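Local coordinates for cysteine S-methyltransferase NleE (Escherichia coli O157:H7, PDB 4R29), which probably methylates a zinc-finger cysteine of host TAB2 and TAB3, using S-adenosylmethionine, and so shuts down NF-kappa-B signalling, at residues S190-A195 / Y215-L220. The protein carries 1 engineered substitution. Sequence-based numbering, arbitrary orientation.
Sequences SEMIIA and YINNKL. With SAM (S-adenosylmethionine), chain E.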
loop_
_atom_site.group_PDB
_atom_site.type_symbol
_atom_site.label_atom_id
_atom_site.label_comp_id
_atom_site.label_asym_id
_atom_site.label_seq_id
_atom_site.Cartn_x
_atom_site.Cartn_y
_atom_site.Cartn_z
ATOM N N SER A 190 -16.315 -3.210 11.731
ATOM C CA SER A 190 -16.026 -3.342 10.309
ATOM C C SER A 190 -14.888 -4.346 10.113
ATOM O O SER A 190 -14.877 -5.088 9.138
ATOM C CB SER A 190 -15.715 -1.985 9.656
ATOM O OG SER A 190 -14.441 -1.491 10.049
ATOM N N GLU A 191 -13.961 -4.391 11.065
ATOM C CA GLU A 191 -12.939 -5.443 11.066
ATOM C C GLU A 191 -13.548 -6.836 11.183
ATOM O O GLU A 191 -13.049 -7.782 10.575
ATOM C CB GLU A 191 -11.936 -5.246 12.212
ATOM C CG GLU A 191 -10.906 -4.141 11.977
ATOM C CD GLU A 191 -10.095 -4.349 10.701
ATOM O OE1 GLU A 191 -10.418 -3.723 9.682
ATOM O OE2 GLU A 191 -9.120 -5.119 10.716
ATOM N N MET A 192 -14.593 -6.989 12.000
ATOM C CA MET A 192 -15.161 -8.316 12.172
ATOM C C MET A 192 -15.708 -8.770 10.820
ATOM O O MET A 192 -15.702 -9.952 10.499
ATOM C CB MET A 192 -16.254 -8.326 13.250
ATOM C CG MET A 192 -16.899 -9.695 13.484
ATOM S SD MET A 192 -15.759 -10.984 14.112
ATOM C CE MET A 192 -15.732 -10.691 15.894
ATOM N N ILE A 193 -16.146 -7.811 10.011
ATOM C CA ILE A 193 -16.750 -8.140 8.723
ATOM C C ILE A 193 -15.723 -8.578 7.652
ATOM O O ILE A 193 -15.973 -9.514 6.877
ATOM C CB ILE A 193 -17.563 -6.943 8.154
ATOM C CG1 ILE A 193 -18.587 -6.421 9.174
ATOM C CG2 ILE A 193 -18.205 -7.321 6.848
ATOM C CD1 ILE A 193 -19.832 -7.233 9.286
ATOM N N ILE A 194 -14.570 -7.917 7.598
ATOM C CA ILE A 194 -13.650 -8.185 6.484
ATOM C C ILE A 194 -12.248 -8.676 6.860
ATOM O O ILE A 194 -11.451 -8.989 5.975
ATOM C CB ILE A 194 -13.520 -6.960 5.565
ATOM C CG1 ILE A 194 -13.251 -5.699 6.390
ATOM C CG2 ILE A 194 -14.773 -6.792 4.714
ATOM C CD1 ILE A 194 -11.807 -5.476 6.710
ATOM N N ALA A 195 -11.946 -8.758 8.153
ATOM C CA ALA A 195 -10.562 -8.962 8.578
ATOM C C ALA A 195 -10.019 -10.336 8.171
ATOM O O ALA A 195 -8.897 -10.433 7.708
ATOM C CB ALA A 195 -10.393 -8.727 10.091
ATOM N N TYR A 215 -8.749 -11.361 18.923
ATOM C CA TYR A 215 -8.513 -9.997 19.388
ATOM C C TYR A 215 -9.675 -9.034 19.033
ATOM O O TYR A 215 -10.131 -8.255 19.882
ATOM C CB TYR A 215 -7.188 -9.480 18.829
ATOM C CG TYR A 215 -7.037 -7.974 18.869
ATOM C CD1 TYR A 215 -6.533 -7.316 20.001
ATOM C CD2 TYR A 215 -7.393 -7.209 17.773
ATOM C CE1 TYR A 215 -6.408 -5.923 20.021
ATOM C CE2 TYR A 215 -7.277 -5.831 17.780
ATOM C CZ TYR A 215 -6.791 -5.192 18.891
ATOM O OH TYR A 215 -6.696 -3.816 18.831
ATOM N N ILE A 216 -10.152 -9.084 17.786
ATOM C CA ILE A 216 -11.313 -8.281 17.376
ATOM C C ILE A 216 -12.557 -8.680 18.192
ATOM O O ILE A 216 -13.303 -7.827 18.690
ATOM C CB ILE A 216 -11.624 -8.455 15.865
ATOM C CG1 ILE A 216 -10.510 -7.847 14.996
ATOM C CG2 ILE A 216 -13.017 -7.876 15.511
ATOM C CD1 ILE A 216 -10.149 -6.381 15.360
ATOM N N ASN A 217 -12.774 -9.986 18.321
ATOM C CA ASN A 217 -13.905 -10.481 19.084
ATOM C C ASN A 217 -13.904 -9.934 20.512
ATOM O O ASN A 217 -14.921 -9.462 21.000
ATOM C CB ASN A 217 -13.943 -12.006 19.090
ATOM C CG ASN A 217 -15.093 -12.552 19.926
ATOM O OD1 ASN A 217 -16.267 -12.390 19.583
ATOM N ND2 ASN A 217 -14.757 -13.187 21.044
ATOM N N ASN A 218 -12.756 -9.985 21.167
ATOM C CA ASN A 218 -12.635 -9.433 22.507
ATOM C C ASN A 218 -13.025 -7.968 22.600
ATOM O O ASN A 218 -13.767 -7.579 23.490
ATOM C CB ASN A 218 -11.235 -9.658 23.051
ATOM C CG ASN A 218 -11.022 -11.094 23.464
ATOM O OD1 ASN A 218 -11.992 -11.839 23.625
ATOM N ND2 ASN A 218 -9.760 -11.502 23.626
ATOM N N LYS A 219 -12.529 -7.163 21.674
ATOM C CA LYS A 219 -12.957 -5.770 21.552
ATOM C C LYS A 219 -14.483 -5.522 21.620
ATOM O O LYS A 219 -14.904 -4.406 21.924
ATOM C CB LYS A 219 -12.412 -5.183 20.258
ATOM C CG LYS A 219 -11.515 -3.998 20.464
ATOM C CD LYS A 219 -10.098 -4.436 20.678
ATOM C CE LYS A 219 -9.249 -3.209 20.974
ATOM N NZ LYS A 219 -9.884 -1.978 20.340
ATOM N N LEU A 220 -15.288 -6.550 21.323
ATOM C CA LEU A 220 -16.756 -6.541 21.520
ATOM C C LEU A 220 -17.220 -6.083 22.907
ATOM O O LEU A 220 -16.666 -6.472 23.948
ATOM C CB LEU A 220 -17.351 -7.933 21.205
ATOM C CG LEU A 220 -17.839 -9.003 22.229
ATOM C CD1 LEU A 220 -17.698 -10.414 21.631
ATOM C CD2 LEU A 220 -17.166 -8.952 23.614
HETATM N N SAM E . 1.005 -3.962 5.241
HETATM C CA SAM E . 0.173 -5.157 5.385
HETATM C C SAM E . 0.469 -6.184 4.298
HETATM O O SAM E . 0.166 -7.368 4.481
HETATM O OXT SAM E . 0.985 -5.837 3.221
HETATM C CB SAM E . -1.317 -4.836 5.335
HETATM C CG SAM E . -1.854 -4.128 6.569
HETATM S SD SAM E . -3.665 -4.223 6.739
HETATM C CE SAM E . -3.765 -3.314 8.303
HETATM C "C5'" SAM E . -3.817 -5.896 7.413
HETATM C "C4'" SAM E . -5.286 -6.263 7.605
HETATM O "O4'" SAM E . -5.438 -7.671 7.630
HETATM C "C3'" SAM E . -5.849 -5.723 8.916
HETATM O "O3'" SAM E . -6.467 -4.462 8.736
HETATM C "C2'" SAM E . -6.841 -6.786 9.336
HETATM O "O2'" SAM E . -8.084 -6.391 8.831
HETATM C "C1'" SAM E . -6.412 -8.048 8.590
HETATM N N9 SAM E . -5.744 -9.050 9.444
HETATM C C8 SAM E . -6.099 -10.367 9.562
HETATM N N7 SAM E . -5.242 -10.985 10.394
HETATM C C5 SAM E . -4.332 -10.076 10.807
HETATM C C6 SAM E . -3.241 -10.179 11.658
HETATM N N6 SAM E . -2.946 -11.341 12.231
HETATM N N1 SAM E . -2.473 -9.064 11.904
HETATM C C2 SAM E . -2.782 -7.860 11.296
HETATM N N3 SAM E . -3.867 -7.763 10.447
HETATM C C4 SAM E . -4.630 -8.857 10.205
#
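Ile216 packs into the angle between Glu191 and Met192 with its two branches divided between them. CD1 of Ile216 lies 3.8 Å from CB of Glu191, the two side chains crossing at about a right angle, while CG2 of Ile216 sits 3.9 Å from CE of Met192. With CG anti to the backbone N (chi1 180°) and the chain bent at chi2 and chi3, Met192 swings its methyl over helix 206-219, where CE rests 3.7 Å from CA of Asn217. No hydrogen bond joins the two segments, and their axes run nearly antiparallel (155°) at 9.8 Å, as in a helical hairpin of helices 186-201 and 206-219.

Beyond CG, the chain of Glu191, bent at chi2, leads its carboxylate away from Ile216 toward S-adenosylmethionine. OE2 of Glu191 accepts a very short bond of 2.5 Å from ribose O2' and a weak one of 3.4 Å from O3'. Tyr212 of helix 206-219 also hydrogen-bonds OE2, and Lys171 of helix 155-181 forms a salt bridge with OE1, so both carboxylate oxygens are held. The contact thus joins an apolar helix seam to a carboxylate that grips the ribose chiefly through O2', its negative charge probably stabilised by Lys171.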